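Local coordinates for ABC transporter, substrate binding protein (Agrobacterium tumefaciens, PDB 3C9H) that probably captures a solute in the periplasm for delivery to an ABC-type importer, and binds a magnesium ion, at residues A[96-101]-A[335-341]. Sequence-based numbering, arbitrary orientation.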
loop_
_atom_site.group_PDB
_atom_site.type_symbol
_atom_site.label_atom_id
_atom_site.label_comp_id
_atom_site.label_asym_id
_atom_site.label_seq_id
_atom_site.Cartn_x
_atom_site.Cartn_y
_atom_site.Cartn_z
ATOM N N MET A 96 6.589 -2.704 -1.854
ATOM C CA MET A 96 7.654 -3.084 -0.934
ATOM C C MET A 96 8.868 -3.541 -1.727
ATOM O O MET A 96 10.005 -3.209 -1.412
ATOM C CB MET A 96 7.209 -4.222 -0.019
ATOM C CG MET A 96 5.977 -3.974 0.890
ATOM S SD MET A 96 5.511 -5.365 1.949
ATOM C CE MET A 96 6.915 -5.410 3.052
ATOM N N ASP A 97 8.596 -4.325 -2.746
ATOM C CA ASP A 97 9.617 -4.853 -3.622
ATOM C C ASP A 97 10.434 -3.779 -4.347
ATOM O O ASP A 97 11.669 -3.865 -4.407
ATOM C CB ASP A 97 9.007 -5.883 -4.578
ATOM C CG ASP A 97 7.900 -5.322 -5.476
ATOM O OD1 ASP A 97 7.166 -4.388 -5.081
ATOM O OD2 ASP A 97 7.725 -5.892 -6.575
ATOM N N LEU A 98 9.774 -2.731 -4.823
ATOM C CA LEU A 98 10.460 -1.652 -5.523
ATOM C C LEU A 98 11.310 -0.845 -4.556
ATOM O O LEU A 98 12.356 -0.332 -4.937
ATOM C CB LEU A 98 9.450 -0.723 -6.235
ATOM C CG LEU A 98 8.631 -1.414 -7.343
ATOM C CD1 LEU A 98 7.698 -0.454 -8.041
ATOM C CD2 LEU A 98 9.560 -2.168 -8.353
ATOM N N GLN A 99 10.848 -0.719 -3.309
ATOM C CA GLN A 99 11.610 -0.006 -2.294
ATOM C C GLN A 99 12.857 -0.770 -1.878
ATOM O O GLN A 99 13.917 -0.194 -1.714
ATOM C CB GLN A 99 10.736 0.312 -1.090
ATOM C CG GLN A 99 9.680 1.381 -1.398
ATOM C CD GLN A 99 10.266 2.788 -1.446
ATOM O OE1 GLN A 99 10.816 3.206 -2.472
ATOM N NE2 GLN A 99 10.132 3.538 -0.337
ATOM N N VAL A 100 12.723 -2.070 -1.709
ATOM C CA VAL A 100 13.880 -2.914 -1.389
ATOM C C VAL A 100 14.844 -2.944 -2.584
ATOM O O VAL A 100 16.048 -2.847 -2.396
ATOM C CB VAL A 100 13.450 -4.325 -0.936
ATOM C CG1 VAL A 100 14.696 -5.303 -0.828
ATOM C CG2 VAL A 100 12.731 -4.225 0.412
ATOM N N LYS A 101 14.328 -3.036 -3.807
ATOM C CA LYS A 101 15.202 -2.872 -4.987
ATOM C C LYS A 101 16.004 -1.561 -5.025
ATOM O O LYS A 101 17.204 -1.597 -5.270
ATOM C CB LYS A 101 14.436 -3.072 -6.294
ATOM C CG LYS A 101 15.336 -3.008 -7.533
ATOM C CD LYS A 101 14.626 -3.555 -8.730
ATOM C CE LYS A 101 15.555 -3.646 -9.977
ATOM N NZ LYS A 101 16.878 -4.386 -9.743
ATOM N N TYR A 335 11.556 -11.092 -3.127
ATOM C CA TYR A 335 10.783 -10.527 -4.233
ATOM C C TYR A 335 11.220 -11.015 -5.613
ATOM O O TYR A 335 12.384 -11.356 -5.825
ATOM C CB TYR A 335 10.927 -9.025 -4.192
ATOM C CG TYR A 335 10.639 -8.451 -2.836
ATOM C CD1 TYR A 335 11.672 -8.043 -1.990
ATOM C CD2 TYR A 335 9.327 -8.326 -2.379
ATOM C CE1 TYR A 335 11.404 -7.506 -0.740
ATOM C CE2 TYR A 335 9.048 -7.777 -1.119
ATOM C CZ TYR A 335 10.093 -7.375 -0.311
ATOM O OH TYR A 335 9.811 -6.848 0.915
ATOM N N LEU A 336 10.271 -10.975 -6.547
ATOM C CA LEU A 336 10.468 -11.420 -7.932
ATOM C C LEU A 336 11.416 -10.504 -8.700
ATOM O O LEU A 336 11.247 -9.295 -8.710
ATOM C CB LEU A 336 9.128 -11.461 -8.681
ATOM C CG LEU A 336 8.191 -12.641 -8.406
ATOM C CD1 LEU A 336 7.853 -12.725 -6.923
ATOM C CD2 LEU A 336 6.917 -12.515 -9.232
ATOM N N ASP A 337 12.391 -11.102 -9.379
ATOM C CA ASP A 337 13.296 -10.350 -10.216
ATOM C C ASP A 337 12.571 -9.747 -11.431
ATOM O O ASP A 337 11.450 -10.138 -11.757
ATOM C CB ASP A 337 14.488 -11.228 -10.634
ATOM C CG ASP A 337 14.122 -12.324 -11.616
ATOM O OD1 ASP A 337 13.321 -12.091 -12.540
ATOM O OD2 ASP A 337 14.707 -13.423 -11.511
ATOM N N GLN A 338 13.245 -8.822 -12.112
ATOM C CA GLN A 338 12.644 -8.037 -13.204
ATOM C C GLN A 338 12.020 -8.902 -14.304
ATOM O O GLN A 338 10.924 -8.590 -14.804
ATOM C CB GLN A 338 13.686 -7.077 -13.821
ATOM C CG GLN A 338 14.192 -6.020 -12.834
ATOM C CD GLN A 338 15.490 -5.373 -13.276
ATOM O OE1 GLN A 338 15.600 -4.893 -14.410
ATOM N NE2 GLN A 338 16.476 -5.339 -12.380
ATOM N N VAL A 339 12.707 -9.979 -14.684
ATOM C CA VAL A 339 12.237 -10.815 -15.773
ATOM C C VAL A 339 11.052 -11.663 -15.332
ATOM O O VAL A 339 10.099 -11.814 -16.078
ATOM C CB VAL A 339 13.348 -11.719 -16.337
ATOM C CG1 VAL A 339 12.804 -12.630 -17.431
ATOM C CG2 VAL A 339 14.495 -10.884 -16.873
ATOM N N LYS A 340 11.114 -12.222 -14.127
ATOM C CA LYS A 340 9.965 -12.944 -13.555
ATOM C C LYS A 340 8.788 -12.015 -13.327
ATOM O O LYS A 340 7.659 -12.418 -13.501
ATOM C CB LYS A 340 10.324 -13.609 -12.242
ATOM C CG LYS A 340 11.225 -14.775 -12.405
ATOM C CD LYS A 340 11.529 -15.389 -11.079
ATOM C CE LYS A 340 11.812 -16.886 -11.212
ATOM N NZ LYS A 340 11.905 -17.484 -9.841
ATOM N N ARG A 341 9.069 -10.777 -12.933
ATOM C CA ARG A 341 8.060 -9.750 -12.822
ATOM C C ARG A 341 7.313 -9.599 -14.135
ATOM O O ARG A 341 6.075 -9.628 -14.164
ATOM C CB ARG A 341 8.689 -8.412 -12.399
ATOM C CG ARG A 341 7.678 -7.332 -12.019
ATOM C CD ARG A 341 8.225 -5.903 -12.160
ATOM N NE ARG A 341 7.256 -4.930 -11.645
ATOM C CZ ARG A 341 7.047 -4.704 -10.350
ATOM N NH1 ARG A 341 7.764 -5.359 -9.436
ATOM N NH2 ARG A 341 6.114 -3.824 -9.971
HETATM O O HOH W 1 5.660 -3.788 -7.183
HETATM O O HOH W 2 8.319 -8.245 -6.737
#
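A salt bridge joins R341 to D97, and it shows how a buried carboxylate can be served both directly and through water. NH1 of R341 donates to OD2 of D97 over 2.9 Å, bent to 147° at the hydrogen; it arrives on the syn side but tilted out of the carboxylate plane, while the acceptor lies near the guanidinium plane. Water 1 closes a second path, donating a hydrogen bond to OD1 of D97 and accepting one from NH2 of R341 at 2.8 Å. Together the direct and water-bridged links should restrict rotation of both flat groups. In R341 a chi1 of -170° turns CG away from the backbone N, and the stretched chain carries the guanidinium to D97; CD2 of L98 lies over one face of that group, 3.8 Å from NH1 of R341, and F185 adds a cation-pi contact.

In this bilobal fold of the periplasmic binding protein clan, the contact ties helix 96-104, which directly follows strand 90-93, to the start of the C-terminal helix 338-353, where D337 is the N-cap: its OD1 accepts from N of K340 at 2.7 Å.

Apolar contacts centre on Y335. CA of D97 sits over the Y335 ring, 3.8 Å from its centroid in a CH-pi contact, and CB of D97 comes within 3.3 Å of CD2 of Y335. CG2 of V100 approaches CE1 of Y335 obliquely at 3.7 Å, while CB of M96 lies 4.2 Å from CE2 of Y335.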